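PDB 3Q87: N6 adenine specific DNA methylase, which probably transfers a methyl group from S-adenosylmethionine to the translation termination factor eRF1, acting as the catalytic subunit of the Mtq2-Trm112 complex. Local coordinates for residues L28-S33 and V82-P87. Sequence-based numbering, arbitrary orientation. Where two conformers were deposited one is given.
Sequences LDLGTS and VVFNPP. With SAM (S-adenosylmethionine), chain D.
V83 donates its backbone N-H to L28 O at 2.9 Å and returns its own O to L30 N, two bonds that join neighbouring parallel strands at the centre of a Rossmann-like, class I methyltransferase sheet. The general lesson of this fold, a cofactor bound where central strands end, is illustrated here by two adjacent strands: 28-30 runs into the glycine-containing loop, and 82-84 into the N-P-P-Y motif of the PrmC and N6-adenine methylase families.

Apolar contacts gather on the face bearing L28, L30, V82 and F84. L30 CG stands anti to its backbone N, beside the carbonyl carbon (chi1 -174°), and chi2 of 60° then sets CD2 over the F84 ring, 3.7 Å from its centroid, in a CH-pi contact. P86 CB covers the opposite face, while F110 of helix 105-113 meets the ring edge-to-face. Next along, L28 and V82 lie side by side.

Past the strand ends the two chains diverge, and a water bridges them, hydrogen-bonded to L30 O at 2.7 Å and accepting the N-H of N85 at 2.8 Å. D29 turns to the other face, where T32 OG1 reaches OD2 from above the carboxylate plane; T38 OG1 also bonds OD2.

Both loops then hold the methionine end of S-adenosylmethionine: its amino N donates to G31 O at 2.7 Å, and N85 ND2 donates to carboxylate OXT at 3.0 Å, with 163° at the hydrogen.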
ATOM      1  N   LEU B  28      -0.366  -4.163  -2.738  1.00 13.70           N
ATOM      2  CA  LEU B  28      -0.227  -2.722  -2.696  1.00 14.89           C
ATOM      3  C   LEU B  28      -0.637  -2.183  -4.053  1.00 16.96           C
ATOM      4  O   LEU B  28       0.025  -2.483  -5.052  1.00 12.84           O
ATOM      5  CB  LEU B  28       1.224  -2.340  -2.408  1.00 15.31           C
ATOM      6  CG  LEU B  28       1.489  -0.844  -2.202  1.00 29.16           C
ATOM      7  CD1 LEU B  28       1.007  -0.385  -0.828  1.00 18.22           C
ATOM      8  CD2 LEU B  28       2.975  -0.535  -2.366  1.00 29.32           C
ATOM      9  N   ASP B  29      -1.734  -1.426  -4.089  1.00 11.39           N
ATOM     10  CA  ASP B  29      -2.152  -0.722  -5.304  1.00 18.80           C
ATOM     11  C   ASP B  29      -1.471   0.645  -5.278  1.00 18.76           C
ATOM     12  O   ASP B  29      -1.955   1.587  -4.654  1.00 13.41           O
ATOM     13  CB  ASP B  29      -3.679  -0.552  -5.339  1.00 17.44           C
ATOM     14  CG  ASP B  29      -4.166   0.272  -6.537  1.00 26.14           C
ATOM     15  OD1 ASP B  29      -3.364   0.534  -7.473  1.00 27.49           O
ATOM     16  OD2 ASP B  29      -5.363   0.657  -6.547  1.00 24.61           O
ATOM     17  N   LEU B  30      -0.326   0.732  -5.938  1.00 18.41           N
ATOM     18  CA  LEU B  30       0.498   1.930  -5.924  1.00 12.93           C
ATOM     19  C   LEU B  30       0.010   2.903  -6.998  1.00 13.19           C
ATOM     20  O   LEU B  30      -0.173   2.503  -8.140  1.00 14.47           O
ATOM     21  CB  LEU B  30       1.943   1.513  -6.206  1.00 15.14           C
ATOM     22  CG  LEU B  30       3.067   2.537  -6.114  1.00 25.28           C
ATOM     23  CD1 LEU B  30       3.127   3.113  -4.728  1.00 19.66           C
ATOM     24  CD2 LEU B  30       4.402   1.872  -6.467  1.00 18.19           C
ATOM     25  N   GLY B  31      -0.177   4.175  -6.649  1.00 13.07           N
ATOM     26  CA  GLY B  31      -0.775   5.126  -7.576  1.00 10.32           C
ATOM     27  C   GLY B  31      -2.238   4.748  -7.810  1.00 15.86           C
ATOM     28  O   GLY B  31      -2.711   4.635  -8.939  1.00 17.69           O
ATOM     29  N   THR B  32      -2.961   4.564  -6.714  1.00 15.31           N
ATOM     30  CA  THR B  32      -4.318   4.060  -6.763  1.00 15.37           C
ATOM     31  C   THR B  32      -5.262   5.050  -7.405  1.00 15.91           C
ATOM     32  O   THR B  32      -6.304   4.658  -7.920  1.00 13.95           O
ATOM     33  CB  THR B  32      -4.849   3.730  -5.344  1.00 13.20           C
ATOM     34  OG1 THR B  32      -6.179   3.225  -5.436  1.00 17.27           O
ATOM     35  CG2 THR B  32      -4.838   4.961  -4.464  1.00 10.56           C
ATOM     36  N   SER B  33      -4.899   6.330  -7.366  1.00 12.06           N
ATOM     37  CA  SER B  33      -5.807   7.398  -7.798  1.00 13.47           C
ATOM     38  C   SER B  33      -7.155   7.295  -7.058  1.00 17.64           C
ATOM     39  O   SER B  33      -7.173   7.340  -5.824  1.00 15.20           O
ATOM     40  CB  SER B  33      -5.982   7.401  -9.310  1.00 12.29           C
ATOM     41  OG  SER B  33      -6.656   8.580  -9.735  1.00 12.11           O
ATOM     42  N   VAL B  82       2.855  -5.885  -5.623  1.00 13.02           N
ATOM     43  CA  VAL B  82       2.676  -4.481  -5.937  0.78 14.49           C
ATOM     44  C   VAL B  82       2.124  -4.334  -7.363  1.00 17.05           C
ATOM     45  O   VAL B  82       2.640  -4.946  -8.299  1.00 15.12           O
ATOM     46  CB  VAL B  82       4.021  -3.720  -5.831  0.78 18.40           C
ATOM     47  CG1 VAL B  82       3.872  -2.297  -6.366  0.78 21.92           C
ATOM     48  CG2 VAL B  82       4.528  -3.707  -4.377  0.78 11.81           C
ATOM     49  N   VAL B  83       1.078  -3.536  -7.520  1.00 16.57           N
ATOM     50  CA  VAL B  83       0.516  -3.228  -8.828  1.00 16.99           C
ATOM     51  C   VAL B  83       0.665  -1.725  -9.045  1.00 15.88           C
ATOM     52  O   VAL B  83       0.330  -0.932  -8.163  1.00 11.88           O
ATOM     53  CB  VAL B  83      -0.992  -3.564  -8.878  1.00 18.62           C
ATOM     54  CG1 VAL B  83      -1.562  -3.195 -10.245  1.00 15.82           C
ATOM     55  CG2 VAL B  83      -1.229  -5.039  -8.542  1.00 14.08           C
ATOM     56  N   PHE B  84       1.138  -1.331 -10.219  1.00 17.21           N
ATOM     57  CA  PHE B  84       1.484   0.069 -10.460  1.00 19.04           C
ATOM     58  C   PHE B  84       1.225   0.491 -11.901  1.00 17.96           C
ATOM     59  O   PHE B  84       1.936   0.080 -12.808  1.00 21.71           O
ATOM     60  CB  PHE B  84       2.963   0.288 -10.131  1.00 14.65           C
ATOM     61  CG  PHE B  84       3.374   1.733 -10.047  1.00 16.55           C
ATOM     62  CD1 PHE B  84       2.435   2.734  -9.869  1.00 11.87           C
ATOM     63  CD2 PHE B  84       4.720   2.084 -10.103  1.00 15.98           C
ATOM     64  CE1 PHE B  84       2.827   4.058  -9.768  1.00 16.68           C
ATOM     65  CE2 PHE B  84       5.118   3.405  -9.992  1.00 14.85           C
ATOM     66  CZ  PHE B  84       4.180   4.390  -9.830  1.00 14.76           C
ATOM     67  N   ASN B  85       0.201   1.312 -12.109  1.00 18.91           N
ATOM     68  CA  ASN B  85       0.097   2.067 -13.349  1.00 19.71           C
ATOM     69  C   ASN B  85       0.755   3.412 -13.072  1.00 16.20           C
ATOM     70  O   ASN B  85       0.177   4.255 -12.403  1.00 19.74           O
ATOM     71  CB  ASN B  85      -1.361   2.222 -13.775  1.00 18.19           C
ATOM     72  CG  ASN B  85      -1.511   2.927 -15.121  1.00 20.49           C
ATOM     73  OD1 ASN B  85      -0.525   3.228 -15.790  1.00 24.45           O
ATOM     74  ND2 ASN B  85      -2.744   3.200 -15.510  1.00 23.31           N
ATOM     75  N   PRO B  86       1.998   3.600 -13.550  1.00 16.24           N
ATOM     76  CA  PRO B  86       2.808   4.744 -13.119  1.00 17.90           C
ATOM     77  C   PRO B  86       2.598   5.987 -13.982  1.00 16.18           C
ATOM     78  O   PRO B  86       2.014   5.873 -15.063  1.00 17.72           O
ATOM     79  CB  PRO B  86       4.234   4.225 -13.304  1.00 22.53           C
ATOM     80  CG  PRO B  86       4.132   3.329 -14.509  1.00 18.12           C
ATOM     81  CD  PRO B  86       2.723   2.744 -14.506  1.00 17.77           C
ATOM     82  N   PRO B  87       3.051   7.163 -13.506  1.00 18.02           N
ATOM     83  CA  PRO B  87       3.101   8.356 -14.369  1.00 19.14           C
ATOM     84  C   PRO B  87       4.119   8.070 -15.456  1.00 23.40           C
ATOM     85  O   PRO B  87       5.296   7.954 -15.148  1.00 22.04           O
ATOM     86  CB  PRO B  87       3.685   9.448 -13.470  1.00 19.83           C
ATOM     87  CG  PRO B  87       3.869   8.842 -12.121  1.00 17.08           C
ATOM     88  CD  PRO B  87       3.678   7.376 -12.189  1.00 15.26           C
TER
HETATM   89  N   SAM D 300      -4.245   3.418 -10.801  1.00 24.16           N
HETATM   90  CA  SAM D 300      -4.883   4.470 -11.606  1.00 24.35           C
HETATM   91  C   SAM D 300      -5.368   3.863 -12.930  1.00 31.30           C
HETATM   92  O   SAM D 300      -6.267   4.382 -13.593  1.00 28.36           O
HETATM   93  OXT SAM D 300      -4.870   2.830 -13.374  1.00 27.94           O
HETATM   94  CB  SAM D 300      -4.018   5.744 -11.809  1.00 18.18           C
HETATM   95  CG  SAM D 300      -2.744   5.732 -12.690  1.00 28.11           C
HETATM   96  SD  SAM D 300      -1.934   7.349 -13.065  1.00 40.34           S
HETATM   97  CE  SAM D 300      -1.227   7.070 -14.702  1.00 25.44           C
HETATM   98  C5' SAM D 300      -0.436   7.318 -12.048  1.00 23.67           C
HETATM   99  C4' SAM D 300      -0.815   7.571 -10.598  1.00 20.12           C
HETATM  100  O4' SAM D 300       0.356   7.600  -9.799  1.00 19.48           O
HETATM  101  C3' SAM D 300      -1.531   8.898 -10.395  1.00 19.64           C
HETATM  102  O3' SAM D 300      -2.674   8.667  -9.601  1.00 19.58           O
HETATM  103  C2' SAM D 300      -0.540   9.754  -9.633  1.00 19.77           C
HETATM  104  O2' SAM D 300      -1.135  10.646  -8.718  1.00 18.97           O
HETATM  105  C1' SAM D 300       0.264   8.697  -8.911  1.00 15.29           C
HETATM  106  N9  SAM D 300       1.629   9.103  -8.615  1.00 16.38           N
HETATM  107  C8  SAM D 300       2.453   9.963  -9.303  1.00 17.50           C
HETATM  108  N7  SAM D 300       3.635  10.009  -8.647  1.00 16.50           N
HETATM  109  C5  SAM D 300       3.559   9.179  -7.564  1.00 22.65           C
HETATM  110  C6  SAM D 300       4.451   8.829  -6.566  1.00 14.73           C
HETATM  111  N6  SAM D 300       5.672   9.354  -6.561  1.00 17.87           N
HETATM  112  N1  SAM D 300       4.071   7.934  -5.580  1.00 17.06           N
HETATM  113  C2  SAM D 300       2.805   7.373  -5.574  1.00 16.13           C
HETATM  114  N3  SAM D 300       1.920   7.723  -6.575  1.00 16.97           N
HETATM  115  C4  SAM D 300       2.296   8.606  -7.537  1.00 16.45           C
HETATM  116  O   HOH W   1      -1.707   1.586 -10.137  1.00 22.68           O